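Local coordinates for protein acetyltransferase, GNAT family (Colwellia psychrerythraea, PDB 3IWG) that probably transfers acyl groups, as relatives in the GNAT family do from acyl-coenzyme A, to an acceptor that is not known, at residues Val29-Met34 with Ser103-Asn108; Pro41-Phe46 with Phe57-Asp62; Asp63-Gln68 with Gly99-Thr104; Ala111-Asn116 with Val269-Lys274. One frame throughout, in Å; residues are numbered along the deposited sequence. Where two conformers were deposited one is given.

How the contacts relate
From the N terminus, the chain passes through 29-34, which opens a long loop that 103-108 closes (contact 1). Contact 2 is nested inside that loop and shut early, by the hairpin of strands 44-50 and 53-60. Contact 3 follows it in series, pairing strand 65-71 with strand 99-103 across an intervening helix, and ends on the stretch where contact 1 also ends, sharing Ser103 and Thr104. Strands 53-60 and 65-71 are bonded neighbours, so contacts 2 and 3 touch. Contact 4 opens last, on helix 107-116, and spans the longest separation: the C-terminal strand 262-273 returns beside strand 99-103, where Ala100 O lies 2.8 Å from Phe271 N.

Contact 1 of 4, residues Val29-Met34 with Ser103-Asn108; sequences VPLDGM and STAELN
Leu31 inserts its two methyl branches over the turn 103-106. CD2 lies 3.7 Å from Ser103 OG and 4.0 Å from Ala105 CB, while CD1 rests 3.9 Å from Glu106 CG, with the carboxylate carbon hardly farther. The Leu31 and Glu106 side chains meet at a slant. Nearby, Val29 CG2 approaches Ala105 CB to 3.5 Å; alanine suits this place because its single methyl meets both Val29 and Leu31. No hydrogen bond spans the segments.

The second shell fixes the turn. Glu106 OE2 takes the Ser103 hydroxyl on its anti lone pair, in a contact modelled rather short, and the Ser103 N from above the carboxylate plane at 2.8 Å. Ser103 OG, at chi1 75° between its backbone N and carbonyl carbon, also accepts from Ala105 N at 3.1 Å. On the other segment, Gln204 OE1 bonds Leu31 N. Asp32 OD2 takes a weak capping bond from Met34 N and another bond from Trp35 N, while OD1 bonds Ser245, which links this loop to the later part of the chain.

Residues 103-106 thus form a type I beta turn containing an ST turn, the connection from strand 99-103 to helix 107-116 in the first of two GNAT-like regions.

Contact 2 of 4, residues Pro41-Phe46 with Phe57-Asp62; sequences PMAKHF and FCCVND
Backbone bonds join Lys44 and Phe46 to Val60 and Cys58 in two reciprocal pairs. Lys44 N gives to Val60 O at 3.0 Å, the donor standing above the carbonyl plane, and Val60 N returns a bond to Lys44 O. Phe46 N reaches Cys58 O nearly straight (N-H...O 171°), and Cys58 N gives to Phe46 O. Between these hydrogen-bonded pairs lies the non-hydrogen-bonded pair His45 and Cys59, where CA-H...O contacts help fill the gap: Cys59 CA is 2.9 Å from Lys44 O.

Ring contacts begin with that middle pair. Cys59 CB sits over the centre of one face of the His45 imidazole, 3.5 Å from its centroid, a CH-pi contact; Cys59 SG, set between the backbone N and carbonyl carbon (chi1 68°), lies oblique to the same ring, near CE1. A small residue such as cysteine suits a site beneath a flat ring. His45 NE2 is bonded to Ala40 O, whereas ND1 is buried here with no partner in the model.

Apolar contacts lie on both faces. Beside His45, Ala43 CB touches Cys59 CB at 3.9 Å. On the opposite face, Phe46 CE2 meets Val60 CG2 at 4.1 Å and Phe46 CD2 meets Cys58 SG at 4.2 Å, an oblique sulfur-aromatic contact. Lys44 CB, on this face too, lies 3.7 Å from Val60 O.

Such alternation is that of an antiparallel beta hairpin, here strands 44-50 and 53-60, which follow the first two helices as in other GNAT domains.

Contact 3 of 4, residues Asp63-Gln68 with Gly99-Thr104; sequences DGYLLQ and GAFVST
The beta-alpha-beta unit of strand 65-71, helix 76-87 and strand 99-103 brings its two strands together here in parallel, Leu66 beside Ala100 and Tyr65 beside Gly99. Leu66 carries both backbone bonds: its N gives to Gly99 O at 2.9 Å, and its O accepts from Phe101 N at 2.8 Å in an almost straight bond (177°).

Tyr65 lays its ring against the chain at Gly99, with CD2 3.4 Å from Gly99 CA. Glycine suits that place because, without a side chain, it leaves the room the ring occupies. The phenol OH bonds Glu272 on strand 262-273, holding the far end of the ring. Gly64, just before it, adopts a positive phi of 94°, which glycine takes readily.

Pairing then gives way. The CA atoms of Leu66 and Ala100 are 4.3 Å apart, whereas those of Gln68 and Val102 are 7.4 Å apart. Divergence of the fourth and fifth strands is a hallmark of the GNAT fold, where the cleft usually receives acyl-coenzyme A; the same role is possible here but not established. Cys59 bonds to both Leu67 and Gln68, consistent with a beta bulge at this point of the strand.

Side chains bridge the start of the split. Phe101 CE2 packs 3.6 Å from Tyr65 CB, with the two rings oblique at 56°. Leu67 and Phe101 lie side by side, pointing the same way, and their CD2 atoms are 3.8 Å apart. The Phe101 ring also meets that of Trp35. Beside Leu66, whose CB touches Ala100 CB at 3.8 Å, small Ala100 also leaves room for Tyr109 of helix 107-116.

Contact 4 of 4, residues Ala111-Asn116 with Val269-Lys274; sequences ALCLDN and VQFEFK
Cys113 and Phe271 make the close-packed part of this helix-on-strand contact. Cys113 CB stands 3.5 Å from Phe271 CD2, approaching the ring obliquely, and SG lies farther off in an oblique sulfur-aromatic contact. A slim cysteine on the inner side of helix 107-116 lets the helix settle near the strand; the two short axes approach to 8.6 Å and make an angle of 43°. Val269 CG1 covers one face of the Phe271 ring, offset toward its rim.

Farther along, the buried contact turns polar: Asn116 O lies 3.9 Å from Phe273 CD1. The Asn116 amide is held through OD1 by Thr84 on helix 76-87; its ND2 bond to Leu112 O is doubtful, being modelled too short.

Leu114 marks the passage to the outside. Its CB points away from the strand, yet CD2 turns back to reach Phe271 CZ at 3.7 Å. On the exposed side Lys274 bends at chi3 (-130°) and chi4, and NZ bonds Asp115 O at 3.2 Å, in the carbonyl plane. An ammonium group beside the carbonyl end of a helix is probably favourable electrostatically, whereas the Cys113-Phe271 part is mainly apolar, with an oblique sulfur-aromatic contact.

Contact 1 of 4, residues Val29-Met34 with Ser103-Asn108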
loop_
_atom_site.group_PDB
_atom_site.type_symbol
_atom_site.label_atom_id
_atom_site.label_comp_id
_atom_site.label_asym_id
_atom_site.label_seq_id
_atom_site.Cartn_x
_atom_site.Cartn_y
_atom_site.Cartn_z
ATOM N N VAL A 29 18.671 -21.181 -1.779
ATOM C CA VAL A 29 18.940 -19.800 -1.378
ATOM C C VAL A 29 17.655 -19.139 -0.974
ATOM O O VAL A 29 16.569 -19.621 -1.282
ATOM C CB VAL A 29 19.608 -18.975 -2.510
ATOM C CG1 VAL A 29 21.081 -19.403 -2.679
ATOM C CG2 VAL A 29 18.790 -19.037 -3.834
ATOM N N PRO A 30 17.750 -17.990 -0.317
ATOM C CA PRO A 30 16.488 -17.231 -0.134
ATOM C C PRO A 30 15.792 -16.902 -1.474
ATOM O O PRO A 30 16.449 -16.582 -2.464
ATOM C CB PRO A 30 16.952 -15.968 0.599
ATOM C CG PRO A 30 18.472 -15.874 0.248
ATOM C CD PRO A 30 18.924 -17.300 0.252
ATOM N N LEU A 31 14.473 -17.036 -1.505
ATOM C CA LEU A 31 13.690 -16.747 -2.690
ATOM C C LEU A 31 13.260 -15.273 -2.811
ATOM O O LEU A 31 13.247 -14.502 -1.843
ATOM C CB LEU A 31 12.453 -17.630 -2.732
ATOM C CG LEU A 31 12.726 -19.124 -2.553
ATOM C CD1 LEU A 31 11.433 -19.890 -2.537
ATOM C CD2 LEU A 31 13.691 -19.576 -3.677
ATOM N N ASP A 32 12.878 -14.902 -4.021
ATOM C CA ASP A 32 12.538 -13.532 -4.310
ATOM C C ASP A 32 11.318 -13.018 -3.549
ATOM O O ASP A 32 10.207 -13.495 -3.743
ATOM C CB ASP A 32 12.240 -13.323 -5.779
ATOM C CG ASP A 32 12.050 -11.869 -6.081
ATOM O OD1 ASP A 32 13.091 -11.192 -6.197
ATOM O OD2 ASP A 32 10.883 -11.392 -6.106
ATOM N N GLY A 33 11.535 -11.986 -2.761
ATOM C CA GLY A 33 10.449 -11.330 -2.019
ATOM C C GLY A 33 9.169 -10.948 -2.756
ATOM O O GLY A 33 8.072 -11.189 -2.264
HETATM N N MSE A 34 9.291 -10.371 -3.950
HETATM C CA MSE A 34 8.077 -9.918 -4.657
HETATM C C MSE A 34 7.348 -11.155 -5.131
HETATM O O MSE A 34 6.149 -11.246 -4.955
HETATM C CB MSE A 34 8.362 -8.960 -5.833
HETATM C CG MSE A 34 7.555 -7.649 -5.804
HETATM SE SE MSE A 34 5.618 -7.644 -5.214
HETATM C CE MSE A 34 5.816 -6.436 -3.681
ATOM N N SER A 103 12.172 -21.317 -9.497
ATOM C CA SER A 103 13.593 -21.045 -9.568
ATOM C C SER A 103 14.420 -22.292 -9.465
ATOM O O SER A 103 13.990 -23.319 -8.940
ATOM C CB SER A 103 14.061 -20.076 -8.492
ATOM O OG SER A 103 14.122 -20.691 -7.225
ATOM N N THR A 104 15.654 -22.127 -9.883
ATOM C CA THR A 104 16.672 -23.119 -9.704
ATOM C C THR A 104 17.028 -23.427 -8.260
ATOM O O THR A 104 17.878 -24.300 -8.027
ATOM C CB THR A 104 17.925 -22.667 -10.444
ATOM O OG1 THR A 104 18.411 -21.456 -9.855
ATOM C CG2 THR A 104 17.572 -22.435 -11.933
ATOM N N ALA A 105 16.385 -22.740 -7.293
ATOM C CA ALA A 105 16.633 -22.971 -5.878
ATOM C C ALA A 105 15.511 -23.772 -5.272
ATOM O O ALA A 105 15.569 -24.098 -4.054
ATOM C CB ALA A 105 16.767 -21.625 -5.115
ATOM N N GLU A 106 14.466 -24.069 -6.064
ATOM C CA GLU A 106 13.407 -24.968 -5.552
ATOM C C GLU A 106 13.465 -26.319 -6.288
ATOM O O GLU A 106 12.839 -26.529 -7.334
ATOM C CB GLU A 106 12.019 -24.311 -5.631
ATOM C CG GLU A 106 11.939 -22.858 -5.062
ATOM C CD GLU A 106 11.084 -21.926 -5.926
ATOM O OE1 GLU A 106 9.845 -21.984 -5.806
ATOM O OE2 GLU A 106 11.665 -21.132 -6.720
ATOM N N LEU A 107 14.240 -27.241 -5.717
ATOM C CA LEU A 107 14.772 -28.367 -6.498
ATOM C C LEU A 107 13.658 -29.307 -6.851
ATOM O O LEU A 107 13.496 -29.665 -8.007
ATOM C CB LEU A 107 15.891 -29.074 -5.723
ATOM C CG LEU A 107 17.216 -28.307 -5.520
ATOM C CD1 LEU A 107 18.215 -29.079 -4.612
ATOM C CD2 LEU A 107 17.852 -27.929 -6.845
ATOM N N ASN A 108 12.855 -29.674 -5.861
ATOM C CA ASN A 108 11.764 -30.611 -6.098
ATOM C C ASN A 108 10.722 -30.086 -7.056
ATOM O O ASN A 108 10.249 -30.788 -7.916
ATOM C CB ASN A 108 11.122 -31.038 -4.793
ATOM C CG ASN A 108 11.903 -32.143 -4.089
ATOM O OD1 ASN A 108 12.304 -32.002 -2.933
ATOM N ND2 ASN A 108 12.081 -33.261 -4.766
#

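Contact 2 of 4, residues Pro41-Phe46 with Phe57-Asp62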
loop_
_atom_site.group_PDB
_atom_site.type_symbol
_atom_site.label_atom_id
_atom_site.label_comp_id
_atom_site.label_asym_id
_atom_site.label_seq_id
_atom_site.Cartn_x
_atom_site.Cartn_y
_atom_site.Cartn_z
ATOM N N PRO A 41 1.046 -15.170 -2.035
ATOM C CA PRO A 41 -0.104 -15.097 -1.098
ATOM C C PRO A 41 -1.393 -14.548 -1.738
ATOM O O PRO A 41 -2.473 -14.775 -1.207
ATOM C CB PRO A 41 0.386 -14.136 -0.009
ATOM C CG PRO A 41 1.844 -14.033 -0.176
ATOM C CD PRO A 41 2.099 -14.240 -1.646
HETATM N N MSE A 42 -1.271 -13.830 -2.861
HETATM C CA MSE A 42 -2.468 -13.415 -3.632
HETATM C C MSE A 42 -3.030 -14.511 -4.543
HETATM O O MSE A 42 -4.172 -14.420 -4.951
HETATM C CB MSE A 42 -2.172 -12.217 -4.526
HETATM C CG MSE A 42 -1.517 -11.012 -3.873
HETATM SE SE MSE A 42 -1.013 -9.725 -5.302
HETATM C CE MSE A 42 -2.859 -9.131 -5.749
ATOM N N ALA A 43 -2.223 -15.526 -4.873
ATOM C CA ALA A 43 -2.593 -16.595 -5.826
ATOM C C ALA A 43 -3.587 -17.561 -5.191
ATOM O O ALA A 43 -3.707 -17.559 -3.972
ATOM C CB ALA A 43 -1.311 -17.379 -6.236
ATOM N N LYS A 44 -4.268 -18.380 -6.009
ATOM C CA LYS A 44 -5.228 -19.361 -5.505
ATOM C C LYS A 44 -4.446 -20.544 -4.945
ATOM O O LYS A 44 -3.467 -20.968 -5.541
ATOM C CB LYS A 44 -6.161 -19.842 -6.621
ATOM C CG LYS A 44 -6.896 -18.734 -7.366
ATOM C CD LYS A 44 -8.053 -18.147 -6.525
ATOM C CE LYS A 44 -8.853 -17.089 -7.293
ATOM N NZ LYS A 44 -9.901 -16.511 -6.441
ATOM N N HIS A 45 -4.877 -21.072 -3.814
ATOM C CA HIS A 45 -4.144 -22.138 -3.163
ATOM C C HIS A 45 -4.914 -23.399 -3.123
ATOM O O HIS A 45 -6.102 -23.376 -2.958
ATOM C CB HIS A 45 -3.748 -21.746 -1.763
ATOM C CG HIS A 45 -2.645 -20.745 -1.731
ATOM N ND1 HIS A 45 -1.366 -21.049 -1.306
ATOM C CD2 HIS A 45 -2.631 -19.434 -2.062
ATOM C CE1 HIS A 45 -0.612 -19.964 -1.370
ATOM N NE2 HIS A 45 -1.352 -18.968 -1.828
ATOM N N PHE A 46 -4.230 -24.513 -3.313
ATOM C CA PHE A 46 -4.853 -25.814 -3.180
ATOM C C PHE A 46 -4.008 -26.649 -2.263
ATOM O O PHE A 46 -2.801 -26.489 -2.170
ATOM C CB PHE A 46 -5.036 -26.517 -4.531
ATOM C CG PHE A 46 -5.756 -25.691 -5.532
ATOM C CD1 PHE A 46 -7.115 -25.801 -5.695
ATOM C CD2 PHE A 46 -5.067 -24.774 -6.297
ATOM C CE1 PHE A 46 -7.779 -25.000 -6.610
ATOM C CE2 PHE A 46 -5.717 -23.981 -7.219
ATOM C CZ PHE A 46 -7.067 -24.089 -7.383
ATOM N N PHE A 57 0.739 -28.697 -0.821
ATOM C CA PHE A 57 -0.047 -27.627 -1.433
ATOM C C PHE A 57 0.564 -27.063 -2.738
ATOM O O PHE A 57 1.741 -27.270 -3.053
ATOM C CB PHE A 57 -0.205 -26.447 -0.445
ATOM C CG PHE A 57 0.992 -25.562 -0.414
ATOM C CD1 PHE A 57 2.071 -25.860 0.394
ATOM C CD2 PHE A 57 1.089 -24.481 -1.265
ATOM C CE1 PHE A 57 3.214 -25.044 0.387
ATOM C CE2 PHE A 57 2.212 -23.694 -1.293
ATOM C CZ PHE A 57 3.275 -23.971 -0.474
ATOM N N CYS A 58 -0.235 -26.291 -3.466
ATOM C CA CYS A 58 0.307 -25.488 -4.540
ATOM C C CYS A 58 -0.489 -24.205 -4.656
ATOM O O CYS A 58 -1.543 -24.081 -4.046
ATOM C CB CYS A 58 0.296 -26.261 -5.866
ATOM S SG CYS A 58 -1.277 -26.449 -6.617
ATOM N N CYS A 59 0.030 -23.249 -5.426
ATOM C CA CYS A 59 -0.747 -22.045 -5.777
ATOM C C CYS A 59 -0.614 -21.627 -7.222
ATOM O O CYS A 59 0.459 -21.763 -7.860
ATOM C CB CYS A 59 -0.458 -20.885 -4.810
ATOM S SG CYS A 59 1.146 -20.225 -4.912
ATOM N N VAL A 60 -1.738 -21.200 -7.777
ATOM C CA VAL A 60 -1.820 -20.875 -9.200
ATOM C C VAL A 60 -2.258 -19.428 -9.293
ATOM O O VAL A 60 -3.270 -19.042 -8.723
ATOM C CB VAL A 60 -2.843 -21.752 -9.918
ATOM C CG1 VAL A 60 -2.945 -21.402 -11.433
ATOM C CG2 VAL A 60 -2.548 -23.235 -9.672
ATOM N N ASN A 61 -1.494 -18.619 -10.011
ATOM C CA ASN A 61 -1.863 -17.247 -10.209
ATOM C C ASN A 61 -3.014 -17.113 -11.202
ATOM O O ASN A 61 -3.529 -18.098 -11.741
ATOM C CB ASN A 61 -0.620 -16.375 -10.571
ATOM C CG ASN A 61 -0.176 -16.476 -12.030
ATOM O OD1 ASN A 61 -0.776 -17.149 -12.871
ATOM N ND2 ASN A 61 0.910 -15.805 -12.317
ATOM N N ASP A 62 -3.385 -15.869 -11.426
ATOM C CA ASP A 62 -4.483 -15.517 -12.318
ATOM C C ASP A 62 -4.320 -15.868 -13.770
ATOM O O ASP A 62 -5.297 -16.064 -14.474
ATOM C CB ASP A 62 -4.732 -14.003 -12.218
ATOM C CG ASP A 62 -5.759 -13.676 -11.195
ATOM O OD1 ASP A 62 -6.277 -14.659 -10.572
ATOM O OD2 ASP A 62 -6.077 -12.456 -11.040
#

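Contact 3 of 4, residues Asp63-Gln68 with Gly99-Thr104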
loop_
_atom_site.group_PDB
_atom_site.type_symbol
_atom_site.label_atom_id
_atom_site.label_comp_id
_atom_site.label_asym_id
_atom_site.label_seq_id
_atom_site.Cartn_x
_atom_site.Cartn_y
_atom_site.Cartn_z
ATOM N N ASP A 63 -3.090 -15.917 -14.232
ATOM C CA ASP A 63 -2.836 -16.289 -15.609
ATOM C C ASP A 63 -2.823 -17.768 -15.807
ATOM O O ASP A 63 -2.769 -18.203 -16.943
ATOM C CB ASP A 63 -1.547 -15.653 -16.076
ATOM C CG ASP A 63 -1.652 -14.146 -16.079
ATOM O OD1 ASP A 63 -2.567 -13.661 -16.777
ATOM O OD2 ASP A 63 -0.900 -13.449 -15.346
ATOM N N GLY A 64 -2.928 -18.553 -14.732
ATOM C CA GLY A 64 -2.883 -20.017 -14.848
ATOM C C GLY A 64 -1.501 -20.626 -14.636
ATOM O O GLY A 64 -1.239 -21.749 -15.047
ATOM N N TYR A 65 -0.636 -19.906 -13.942
ATOM C CA TYR A 65 0.704 -20.362 -13.737
ATOM C C TYR A 65 0.952 -20.652 -12.291
ATOM O O TYR A 65 0.716 -19.804 -11.419
ATOM C CB TYR A 65 1.715 -19.323 -14.217
ATOM C CG TYR A 65 1.791 -19.259 -15.722
ATOM C CD1 TYR A 65 0.937 -18.446 -16.446
ATOM C CD2 TYR A 65 2.694 -20.053 -16.417
ATOM C CE1 TYR A 65 0.980 -18.414 -17.844
ATOM C CE2 TYR A 65 2.757 -20.024 -17.791
ATOM C CZ TYR A 65 1.908 -19.202 -18.507
ATOM O OH TYR A 65 1.998 -19.174 -19.872
ATOM N N LEU A 66 1.459 -21.858 -12.063
ATOM C CA LEU A 66 1.923 -22.252 -10.761
ATOM C C LEU A 66 3.007 -21.321 -10.293
ATOM O O LEU A 66 3.823 -20.835 -11.063
ATOM C CB LEU A 66 2.447 -23.697 -10.761
ATOM C CG LEU A 66 1.466 -24.847 -10.494
ATOM C CD1 LEU A 66 0.240 -24.731 -11.359
ATOM C CD2 LEU A 66 2.133 -26.262 -10.724
ATOM N N LEU A 67 3.005 -21.077 -9.010
ATOM C CA LEU A 67 4.001 -20.260 -8.378
ATOM C C LEU A 67 4.721 -21.068 -7.314
ATOM O O LEU A 67 5.874 -20.806 -7.045
ATOM C CB LEU A 67 3.346 -18.985 -7.743
ATOM C CG LEU A 67 2.761 -17.879 -8.681
ATOM C CD1 LEU A 67 2.426 -16.525 -7.929
ATOM C CD2 LEU A 67 3.653 -17.530 -9.895
ATOM N N GLN A 68 4.018 -22.006 -6.671
ATOM C CA GLN A 68 4.573 -22.806 -5.565
ATOM C C GLN A 68 3.959 -24.211 -5.621
ATOM O O GLN A 68 2.795 -24.364 -6.021
ATOM C CB GLN A 68 4.251 -22.161 -4.208
ATOM C CG GLN A 68 4.850 -20.793 -3.991
ATOM C CD GLN A 68 4.532 -20.198 -2.594
ATOM O OE1 GLN A 68 3.518 -20.517 -1.988
ATOM N NE2 GLN A 68 5.403 -19.302 -2.109
ATOM N N GLY A 99 1.215 -23.424 -17.022
ATOM C CA GLY A 99 2.640 -23.429 -16.808
ATOM C C GLY A 99 3.068 -23.191 -15.391
ATOM O O GLY A 99 2.284 -23.269 -14.444
ATOM N N ALA A 100 4.340 -22.916 -15.224
ATOM C CA ALA A 100 4.838 -22.668 -13.881
ATOM C C ALA A 100 5.957 -21.676 -13.908
ATOM O O ALA A 100 6.665 -21.553 -14.923
ATOM C CB ALA A 100 5.302 -23.947 -13.248
ATOM N N PHE A 101 6.070 -20.945 -12.808
ATOM C CA PHE A 101 7.262 -20.192 -12.493
ATOM C C PHE A 101 7.908 -20.888 -11.303
ATOM O O PHE A 101 7.234 -21.248 -10.307
ATOM C CB PHE A 101 6.965 -18.730 -12.102
ATOM C CG PHE A 101 6.351 -17.870 -13.229
ATOM C CD1 PHE A 101 7.171 -17.112 -14.065
ATOM C CD2 PHE A 101 4.981 -17.815 -13.412
ATOM C CE1 PHE A 101 6.636 -16.297 -15.098
ATOM C CE2 PHE A 101 4.417 -17.016 -14.419
ATOM C CZ PHE A 101 5.242 -16.242 -15.270
ATOM N N VAL A 102 9.223 -21.023 -11.400
ATOM C CA VAL A 102 10.006 -21.778 -10.484
ATOM C C VAL A 102 11.447 -21.344 -10.624
ATOM O O VAL A 102 11.877 -20.994 -11.714
ATOM C CB VAL A 102 9.877 -23.285 -10.790
ATOM C CG1 VAL A 102 10.545 -23.591 -12.086
ATOM C CG2 VAL A 102 10.404 -24.128 -9.651
ATOM N N SER A 103 12.172 -21.317 -9.497
ATOM C CA SER A 103 13.593 -21.045 -9.568
ATOM C C SER A 103 14.420 -22.292 -9.465
ATOM O O SER A 103 13.990 -23.319 -8.940
ATOM C CB SER A 103 14.061 -20.076 -8.492
ATOM O OG SER A 103 14.122 -20.691 -7.225
ATOM N N THR A 104 15.654 -22.127 -9.883
ATOM C CA THR A 104 16.672 -23.119 -9.704
ATOM C C THR A 104 17.028 -23.427 -8.260
ATOM O O THR A 104 17.878 -24.300 -8.027
ATOM C CB THR A 104 17.925 -22.667 -10.444
ATOM O OG1 THR A 104 18.411 -21.456 -9.855
ATOM C CG2 THR A 104 17.572 -22.435 -11.933
#

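Contact 4 of 4, residues Ala111-Asn116 with Val269-Lys274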
loop_
_atom_site.group_PDB
_atom_site.type_symbol
_atom_site.label_atom_id
_atom_site.label_comp_id
_atom_site.label_asym_id
_atom_site.label_seq_id
_atom_site.Cartn_x
_atom_site.Cartn_y
_atom_site.Cartn_z
ATOM N N ALA A 111 12.201 -29.901 -10.581
ATOM C CA ALA A 111 12.360 -31.183 -11.221
ATOM C C ALA A 111 11.109 -31.511 -11.966
ATOM O O ALA A 111 11.153 -31.949 -13.125
ATOM C CB ALA A 111 12.668 -32.284 -10.201
ATOM N N LEU A 112 9.978 -31.281 -11.300
ATOM C CA LEU A 112 8.715 -31.744 -11.834
ATOM C C LEU A 112 8.339 -30.912 -13.008
ATOM O O LEU A 112 7.762 -31.431 -13.956
ATOM C CB LEU A 112 7.626 -31.744 -10.755
ATOM C CG LEU A 112 7.980 -32.682 -9.599
ATOM C CD1 LEU A 112 7.035 -32.527 -8.358
ATOM C CD2 LEU A 112 7.957 -34.105 -10.127
ATOM N N CYS A 113 8.685 -29.630 -12.973
ATOM C CA CYS A 113 8.449 -28.759 -14.117
ATOM C C CYS A 113 9.251 -29.215 -15.313
ATOM O O CYS A 113 8.724 -29.332 -16.421
ATOM C CB CYS A 113 8.817 -27.309 -13.807
ATOM S SG CYS A 113 7.758 -26.448 -12.527
ATOM N N LEU A 114 10.537 -29.476 -15.085
ATOM C CA LEU A 114 11.419 -30.025 -16.121
ATOM C C LEU A 114 10.763 -31.220 -16.784
ATOM O O LEU A 114 10.643 -31.215 -17.988
ATOM C CB LEU A 114 12.802 -30.391 -15.559
ATOM C CG LEU A 114 13.641 -29.147 -15.261
ATOM C CD1 LEU A 114 14.861 -29.438 -14.412
ATOM C CD2 LEU A 114 14.012 -28.455 -16.571
ATOM N N ASP A 115 10.277 -32.179 -15.982
ATOM C CA ASP A 115 9.660 -33.423 -16.477
ATOM C C ASP A 115 8.467 -33.160 -17.359
ATOM O O ASP A 115 8.228 -33.854 -18.333
ATOM C CB ASP A 115 9.145 -34.311 -15.299
ATOM C CG ASP A 115 10.283 -34.981 -14.472
ATOM O OD1 ASP A 115 11.444 -34.983 -14.946
ATOM O OD2 ASP A 115 10.017 -35.527 -13.362
ATOM N N ASN A 116 7.692 -32.140 -17.018
ATOM C CA ASN A 116 6.382 -32.030 -17.616
ATOM C C ASN A 116 6.186 -30.878 -18.543
ATOM O O ASN A 116 5.068 -30.661 -18.991
ATOM C CB ASN A 116 5.355 -31.930 -16.510
ATOM C CG ASN A 116 5.316 -33.140 -15.689
ATOM O OD1 ASN A 116 4.674 -34.116 -16.055
ATOM N ND2 ASN A 116 5.992 -33.096 -14.544
ATOM N N VAL A 269 12.527 -19.218 -13.901
ATOM C CA VAL A 269 12.199 -19.645 -15.230
ATOM C C VAL A 269 10.713 -19.785 -15.334
ATOM O O VAL A 269 10.049 -20.224 -14.377
ATOM C CB VAL A 269 12.871 -21.036 -15.520
ATOM C CG1 VAL A 269 12.487 -21.542 -16.891
ATOM C CG2 VAL A 269 14.413 -20.989 -15.326
ATOM N N GLN A 270 10.197 -19.480 -16.506
ATOM C CA GLN A 270 8.802 -19.679 -16.832
ATOM C C GLN A 270 8.708 -20.847 -17.761
ATOM O O GLN A 270 9.238 -20.752 -18.880
ATOM C CB GLN A 270 8.232 -18.455 -17.571
ATOM C CG GLN A 270 6.743 -18.547 -17.843
ATOM C CD GLN A 270 6.175 -17.330 -18.568
ATOM O OE1 GLN A 270 6.754 -16.231 -18.559
ATOM N NE2 GLN A 270 5.052 -17.541 -19.236
ATOM N N PHE A 271 8.012 -21.904 -17.318
ATOM C CA PHE A 271 7.791 -23.148 -18.084
ATOM C C PHE A 271 6.379 -23.205 -18.625
ATOM O O PHE A 271 5.435 -22.773 -17.936
ATOM C CB PHE A 271 7.966 -24.382 -17.203
ATOM C CG PHE A 271 9.380 -24.694 -16.863
ATOM C CD1 PHE A 271 10.227 -25.258 -17.807
ATOM C CD2 PHE A 271 9.873 -24.454 -15.599
ATOM C CE1 PHE A 271 11.547 -25.566 -17.512
ATOM C CE2 PHE A 271 11.215 -24.776 -15.281
ATOM C CZ PHE A 271 12.045 -25.330 -16.256
ATOM N N GLU A 272 6.225 -23.702 -19.848
ATOM C CA GLU A 272 4.901 -23.895 -20.431
ATOM C C GLU A 272 4.658 -25.386 -20.437
ATOM O O GLU A 272 5.545 -26.156 -20.778
ATOM C CB GLU A 272 4.785 -23.351 -21.854
ATOM C CG GLU A 272 5.197 -21.868 -22.044
ATOM C CD GLU A 272 4.336 -20.865 -21.274
ATOM O OE1 GLU A 272 3.097 -20.994 -21.340
ATOM O OE2 GLU A 272 4.906 -19.947 -20.620
ATOM N N PHE A 273 3.455 -25.782 -20.048
ATOM C CA PHE A 273 3.090 -27.173 -19.992
ATOM C C PHE A 273 2.668 -27.800 -21.323
ATOM O O PHE A 273 2.001 -27.178 -22.184
ATOM C CB PHE A 273 1.961 -27.397 -18.996
ATOM C CG PHE A 273 2.367 -27.223 -17.578
ATOM C CD1 PHE A 273 3.678 -27.457 -17.177
ATOM C CD2 PHE A 273 1.427 -26.849 -16.623
ATOM C CE1 PHE A 273 4.060 -27.266 -15.871
ATOM C CE2 PHE A 273 1.798 -26.702 -15.283
ATOM C CZ PHE A 273 3.117 -26.901 -14.904
ATOM N N LYS A 274 3.093 -29.065 -21.437
ATOM C CA LYS A 274 2.569 -30.010 -22.407
ATOM C C LYS A 274 1.340 -30.676 -21.748
ATOM O O LYS A 274 0.398 -31.122 -22.428
ATOM C CB LYS A 274 3.659 -31.049 -22.835
ATOM C CG LYS A 274 4.486 -31.701 -21.689
ATOM C CD LYS A 274 5.541 -32.757 -22.170
ATOM C CE LYS A 274 5.442 -34.099 -21.381
ATOM N NZ LYS A 274 6.747 -34.741 -21.017
#